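Putative cytosine/guanine deaminase (PDB 2PAJ) catalyses the zinc-dependent hydrolytic deamination of 2-amino-4-hydroxypteridines such as isoxanthopterin, releasing ammonium and leaving the 2,4-dihydroxypteridine. Local coordinates at residues A71-T75 and M346-V350; E158-F164 and R210-R214. All coordinates share one frame. Residue numbers count along the deposited sequence, not the author numbering.

Interaction 1 (A71-T75 and M346-V350)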
loop_
_atom_site.group_PDB
_atom_site.type_symbol
_atom_site.label_atom_id
_atom_site.label_comp_id
_atom_site.label_asym_id
_atom_site.label_seq_id
_atom_site.Cartn_x
_atom_site.Cartn_y
_atom_site.Cartn_z
ATOM N N ALA A 71 9.952 -4.140 -5.144
ATOM C CA ALA A 71 9.471 -3.583 -3.876
ATOM C C ALA A 71 7.946 -3.750 -3.755
ATOM O O ALA A 71 7.238 -3.757 -4.757
ATOM C CB ALA A 71 9.869 -2.113 -3.770
ATOM N N TRP A 72 7.436 -3.893 -2.537
ATOM C CA TRP A 72 6.001 -4.078 -2.359
ATOM C C TRP A 72 5.186 -2.820 -2.633
ATOM O O TRP A 72 5.666 -1.696 -2.522
ATOM C CB TRP A 72 5.667 -4.534 -0.931
ATOM C CG TRP A 72 6.344 -5.778 -0.473
ATOM C CD1 TRP A 72 7.328 -5.882 0.471
ATOM C CD2 TRP A 72 6.141 -7.094 -0.990
ATOM N NE1 TRP A 72 7.757 -7.178 0.563
ATOM C CE2 TRP A 72 7.046 -7.949 -0.323
ATOM C CE3 TRP A 72 5.286 -7.640 -1.961
ATOM C CZ2 TRP A 72 7.121 -9.324 -0.589
ATOM C CZ3 TRP A 72 5.357 -8.995 -2.228
ATOM C CH2 TRP A 72 6.273 -9.826 -1.543
ATOM N N VAL A 73 3.930 -3.042 -2.989
ATOM C CA VAL A 73 2.978 -1.982 -3.253
ATOM C C VAL A 73 1.791 -2.235 -2.320
ATOM O O VAL A 73 1.043 -3.195 -2.492
ATOM C CB VAL A 73 2.493 -2.015 -4.718
ATOM C CG1 VAL A 73 1.574 -0.837 -4.989
ATOM C CG2 VAL A 73 3.676 -1.985 -5.650
ATOM N N ASN A 74 1.644 -1.383 -1.318
ATOM C CA ASN A 74 0.549 -1.494 -0.367
ATOM C C ASN A 74 -0.607 -0.656 -0.896
ATOM O O ASN A 74 -0.457 0.538 -1.099
ATOM C CB ASN A 74 0.999 -0.979 1.002
ATOM C CG ASN A 74 -0.137 -0.886 1.992
ATOM O OD1 ASN A 74 -0.648 -1.897 2.460
ATOM N ND2 ASN A 74 -0.545 0.339 2.311
ATOM N N THR A 75 -1.756 -1.286 -1.116
ATOM C CA THR A 75 -2.912 -0.589 -1.656
ATOM C C THR A 75 -4.022 -0.200 -0.680
ATOM O O THR A 75 -5.087 0.232 -1.111
ATOM C CB THR A 75 -3.544 -1.383 -2.805
ATOM O OG1 THR A 75 -4.027 -2.640 -2.325
ATOM C CG2 THR A 75 -2.524 -1.629 -3.883
ATOM N N MET A 346 4.173 -5.374 4.884
ATOM C CA MET A 346 3.873 -6.198 3.729
ATOM C C MET A 346 4.388 -7.627 3.773
ATOM O O MET A 346 3.881 -8.487 3.060
ATOM C CB MET A 346 4.332 -5.497 2.444
ATOM C CG MET A 346 3.348 -4.443 1.905
ATOM S SD MET A 346 1.674 -5.063 1.551
ATOM C CE MET A 346 1.952 -6.005 0.112
ATOM N N ILE A 347 5.378 -7.905 4.607
ATOM C CA ILE A 347 5.874 -9.269 4.682
ATOM C C ILE A 347 4.934 -10.155 5.506
ATOM O O ILE A 347 4.581 -11.254 5.077
ATOM C CB ILE A 347 7.317 -9.280 5.212
ATOM C CG1 ILE A 347 8.261 -9.033 4.032
ATOM C CG2 ILE A 347 7.645 -10.595 5.884
ATOM C CD1 ILE A 347 9.618 -8.555 4.417
ATOM N N SER A 348 4.504 -9.666 6.665
ATOM C CA SER A 348 3.576 -10.412 7.498
ATOM C C SER A 348 2.309 -10.677 6.697
ATOM O O SER A 348 1.737 -11.769 6.765
ATOM C CB SER A 348 3.208 -9.609 8.743
ATOM O OG SER A 348 4.362 -9.256 9.483
ATOM N N GLU A 349 1.884 -9.665 5.941
ATOM C CA GLU A 349 0.679 -9.733 5.121
ATOM C C GLU A 349 0.778 -10.728 3.987
ATOM O O GLU A 349 -0.131 -11.518 3.749
ATOM C CB GLU A 349 0.347 -8.345 4.560
ATOM C CG GLU A 349 -0.598 -7.535 5.436
ATOM C CD GLU A 349 -1.997 -8.135 5.480
ATOM O OE1 GLU A 349 -2.519 -8.514 4.409
ATOM O OE2 GLU A 349 -2.591 -8.215 6.569
ATOM N N VAL A 350 1.893 -10.675 3.283
ATOM C CA VAL A 350 2.135 -11.571 2.168
ATOM C C VAL A 350 2.236 -13.023 2.662
ATOM O O VAL A 350 1.802 -13.961 1.992
ATOM C CB VAL A 350 3.414 -11.110 1.432
ATOM C CG1 VAL A 350 4.124 -12.259 0.770
ATOM C CG2 VAL A 350 3.033 -10.058 0.409
#

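Interaction 2 (E158-F164 and R210-R214)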
loop_
_atom_site.group_PDB
_atom_site.type_symbol
_atom_site.label_atom_id
_atom_site.label_comp_id
_atom_site.label_asym_id
_atom_site.label_seq_id
_atom_site.Cartn_x
_atom_site.Cartn_y
_atom_site.Cartn_z
ATOM N N GLU A 158 7.975 11.355 1.643
ATOM C CA GLU A 158 9.119 11.830 0.901
ATOM C C GLU A 158 10.402 11.921 1.720
ATOM O O GLU A 158 11.495 11.803 1.172
ATOM C CB GLU A 158 8.790 13.178 0.301
ATOM C CG GLU A 158 9.952 13.791 -0.403
ATOM C CD GLU A 158 9.848 15.287 -0.412
ATOM O OE1 GLU A 158 9.252 15.840 -1.373
ATOM O OE2 GLU A 158 10.348 15.897 0.568
ATOM N N LYS A 159 10.284 12.146 3.021
ATOM C CA LYS A 159 11.476 12.206 3.850
ATOM C C LYS A 159 12.131 10.836 3.789
ATOM O O LYS A 159 13.351 10.712 3.884
ATOM C CB LYS A 159 11.121 12.578 5.298
ATOM C CG LYS A 159 10.793 14.060 5.451
ATOM C CD LYS A 159 10.063 14.401 6.742
ATOM C CE LYS A 159 10.976 14.310 7.943
ATOM N NZ LYS A 159 10.407 15.076 9.100
ATOM N N LEU A 160 11.303 9.815 3.596
ATOM C CA LEU A 160 11.763 8.439 3.522
ATOM C C LEU A 160 12.083 8.005 2.101
ATOM O O LEU A 160 12.656 6.937 1.893
ATOM C CB LEU A 160 10.713 7.512 4.125
ATOM C CG LEU A 160 10.415 7.748 5.607
ATOM C CD1 LEU A 160 9.299 6.822 6.065
ATOM C CD2 LEU A 160 11.662 7.503 6.426
ATOM N N GLY A 161 11.704 8.839 1.134
ATOM C CA GLY A 161 11.969 8.560 -0.268
ATOM C C GLY A 161 10.996 7.612 -0.936
ATOM O O GLY A 161 11.283 7.081 -2.008
ATOM N N LEU A 162 9.836 7.424 -0.313
ATOM C CA LEU A 162 8.807 6.509 -0.807
ATOM C C LEU A 162 7.745 7.162 -1.688
ATOM O O LEU A 162 7.451 8.344 -1.551
ATOM C CB LEU A 162 8.088 5.850 0.380
ATOM C CG LEU A 162 8.883 5.428 1.615
ATOM C CD1 LEU A 162 7.935 4.913 2.675
ATOM C CD2 LEU A 162 9.906 4.369 1.238
ATOM N N ARG A 163 7.167 6.380 -2.596
ATOM C CA ARG A 163 6.094 6.885 -3.444
ATOM C C ARG A 163 4.884 6.817 -2.537
ATOM O O ARG A 163 4.679 5.809 -1.866
ATOM C CB ARG A 163 5.812 5.972 -4.631
ATOM C CG ARG A 163 6.939 5.711 -5.597
ATOM C CD ARG A 163 6.433 4.725 -6.643
ATOM N NE ARG A 163 7.472 4.312 -7.564
ATOM C CZ ARG A 163 7.949 5.089 -8.523
ATOM N NH1 ARG A 163 7.460 6.312 -8.670
ATOM N NH2 ARG A 163 8.920 4.653 -9.317
ATOM N N PHE A 164 4.076 7.870 -2.524
ATOM C CA PHE A 164 2.893 7.885 -1.677
ATOM C C PHE A 164 1.617 8.087 -2.475
ATOM O O PHE A 164 1.585 8.852 -3.431
ATOM C CB PHE A 164 3.016 8.981 -0.623
ATOM C CG PHE A 164 1.952 8.921 0.429
ATOM C CD1 PHE A 164 1.894 7.850 1.319
ATOM C CD2 PHE A 164 0.999 9.927 0.523
ATOM C CE1 PHE A 164 0.898 7.776 2.292
ATOM C CE2 PHE A 164 -0.005 9.875 1.486
ATOM C CZ PHE A 164 -0.062 8.796 2.379
ATOM N N ARG A 210 4.540 6.549 -13.172
ATOM C CA ARG A 210 5.635 6.356 -12.237
ATOM C C ARG A 210 5.741 7.608 -11.377
ATOM O O ARG A 210 6.826 8.082 -11.035
ATOM C CB ARG A 210 6.949 6.063 -12.977
ATOM C CG ARG A 210 7.350 7.074 -14.025
ATOM C CD ARG A 210 8.149 6.377 -15.098
ATOM N NE ARG A 210 9.430 5.875 -14.612
ATOM C CZ ARG A 210 10.064 4.820 -15.126
ATOM N NH1 ARG A 210 9.530 4.137 -16.138
ATOM N NH2 ARG A 210 11.258 4.468 -14.654
ATOM N N ALA A 211 4.576 8.137 -11.033
ATOM C CA ALA A 211 4.478 9.319 -10.205
ATOM C C ALA A 211 4.942 8.998 -8.776
ATOM O O ALA A 211 4.757 7.887 -8.295
ATOM C CB ALA A 211 3.034 9.812 -10.203
ATOM N N MET A 212 5.563 9.966 -8.113
ATOM C CA MET A 212 6.011 9.782 -6.741
ATOM C C MET A 212 4.920 10.271 -5.803
ATOM O O MET A 212 5.018 10.121 -4.584
ATOM C CB MET A 212 7.308 10.548 -6.482
ATOM C CG MET A 212 8.527 9.953 -7.164
ATOM S SD MET A 212 8.837 8.219 -6.746
ATOM C CE MET A 212 9.362 8.364 -5.042
ATOM N N ARG A 213 3.883 10.863 -6.391
ATOM C CA ARG A 213 2.740 11.374 -5.646
ATOM C C ARG A 213 1.438 11.166 -6.395
ATOM O O ARG A 213 1.361 11.369 -7.597
ATOM C CB ARG A 213 2.926 12.850 -5.331
ATOM C CG ARG A 213 3.791 13.054 -4.139
ATOM C CD ARG A 213 4.227 14.475 -3.986
ATOM N NE ARG A 213 4.924 14.631 -2.718
ATOM C CZ ARG A 213 5.363 15.785 -2.237
ATOM N NH1 ARG A 213 5.188 16.903 -2.936
ATOM N NH2 ARG A 213 5.943 15.824 -1.041
ATOM N N ARG A 214 0.416 10.753 -5.658
ATOM C CA ARG A 214 -0.891 10.492 -6.226
ATOM C C ARG A 214 -2.001 10.830 -5.258
ATOM O O ARG A 214 -1.800 10.849 -4.044
ATOM C CB ARG A 214 -1.011 9.028 -6.612
ATOM C CG ARG A 214 -0.288 8.694 -7.865
ATOM C CD ARG A 214 -1.232 8.034 -8.821
ATOM N NE ARG A 214 -0.881 8.358 -10.191
ATOM C CZ ARG A 214 -1.443 7.795 -11.247
ATOM N NH1 ARG A 214 -2.385 6.877 -11.081
ATOM N NH2 ARG A 214 -1.061 8.147 -12.466
#

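Interaction 1 (A71-T75 and M346-V350)
The indole of Trp72 packs against the first turn of helix 346-359, one face covered by Met346 and Val350. This is strand-to-helix packing in the TIM-barrel amidohydrolase fold: Trp72 belongs to strand 67-73, the first of the barrel strands, and the helix follows the last one, 331-333. Both aliphatic groups make CH-pi contacts over that same face, Met346 CB at 3.9 Å from the centroid of the five-membered ring and Val350 CG2 at 3.9 Å from that of the six-membered ring. The two residues are four apart, one helical turn, and Val350 N donates to Met346 O at 3.0 Å, so the turn sets them side by side over the two fused rings of the indole. Ile347 adds a looser touch, its CG1 4.0 Å from Trp72 NE1. No hydrogen bond crosses the interface; shape and apolar burial hold it, and every touching residue is buried.

Further along the chain the contact nears the metal centre. Asn74 sits two residues before the zinc ligand His76, with its side chain about 10 Å from the zinc, and its OD1 accepts a hydrogen bond from Val335 N, next to the zinc ligand Asp336. The Met346 side chain reaches toward this end, placing CE 3.9 Å from Val73 O and SD 4.0 Å from Asn74 OD1.

Interaction 2 (E158-F164 and R210-R214)
Two backbone hydrogen bonds join the segments where strands 163-168 and 213-217 begin to run side by side: Phe164 N donates to Met212 O at 3.2 Å with a nearly straight geometry, and Arg214 N donates to Phe164 O, also at 3.2 Å but bent and weak. Phe164 thus straddles Arg213 in a parallel bridge, as in the beta-alpha-beta crossovers of a TIM barrel, here with helix 190-203 between the strands in sequence. Arg163 adds a side-chain link: its NH1 bonds Ala211 O at 3.2 Å and, weakly, Arg210 O at 3.0 Å, so one guanidinium edge gathers successive carbonyls of the approach to the second strand. Its NH2 forms a salt bridge with Asp413, while the Arg210 guanidinium pairs with Asp44.

On the exposed side, Glu158 OE1 lies 3.3 Å from Arg213 NH2; the oxygen is well out of the guanidinium plane, making this a purely electrostatic salt bridge. The Met212 side chain packs against 158-164, its SD 3.0 Å from Arg163 NH1 and its CE 3.8 Å from Gly161 O.

The turn that brings the chain here is a Schellman motif that ends helix 149-159, with Gly161, at positive phi, as its C-prime residue: Leu162 N bonds Ala157 O and Gly161 N, weakly, Glu158 O. Two residues after Gly161 the chain has entered strand 163-168. Leu160 and Leu162 pack on helix 112-127, the Phe164 ring meets Phe154 of helix 149-159 edge-to-face, and Arg163 makes backbone hydrogen bonds to strand 131-136, so strand 163-168 runs between 131-136 and 213-217.

From the N terminus, after a small separate sheet (11-15, 39-42, 45-49, 59-62), the chain lays down strand 67-73 and passes through 131-136 and helix 149-159 before reaching strand 163-168. Interaction 2 closes the shorter loop, 45 residues between its segments, when, past helix 190-203, strand 213-217 comes in parallel beside 163-168. The remaining barrel strands follow, and interaction 1 closes only at helix 346-359, spanning 270 residues, with interaction 2 inside that span. One contact therefore joins adjacent strands; the other packs the first barrel strand against the helix after the last. Their centres lie about 16 Å apart and they do not touch, but strand 131-136 lies between 67-73 and 163-168 in the same sheet.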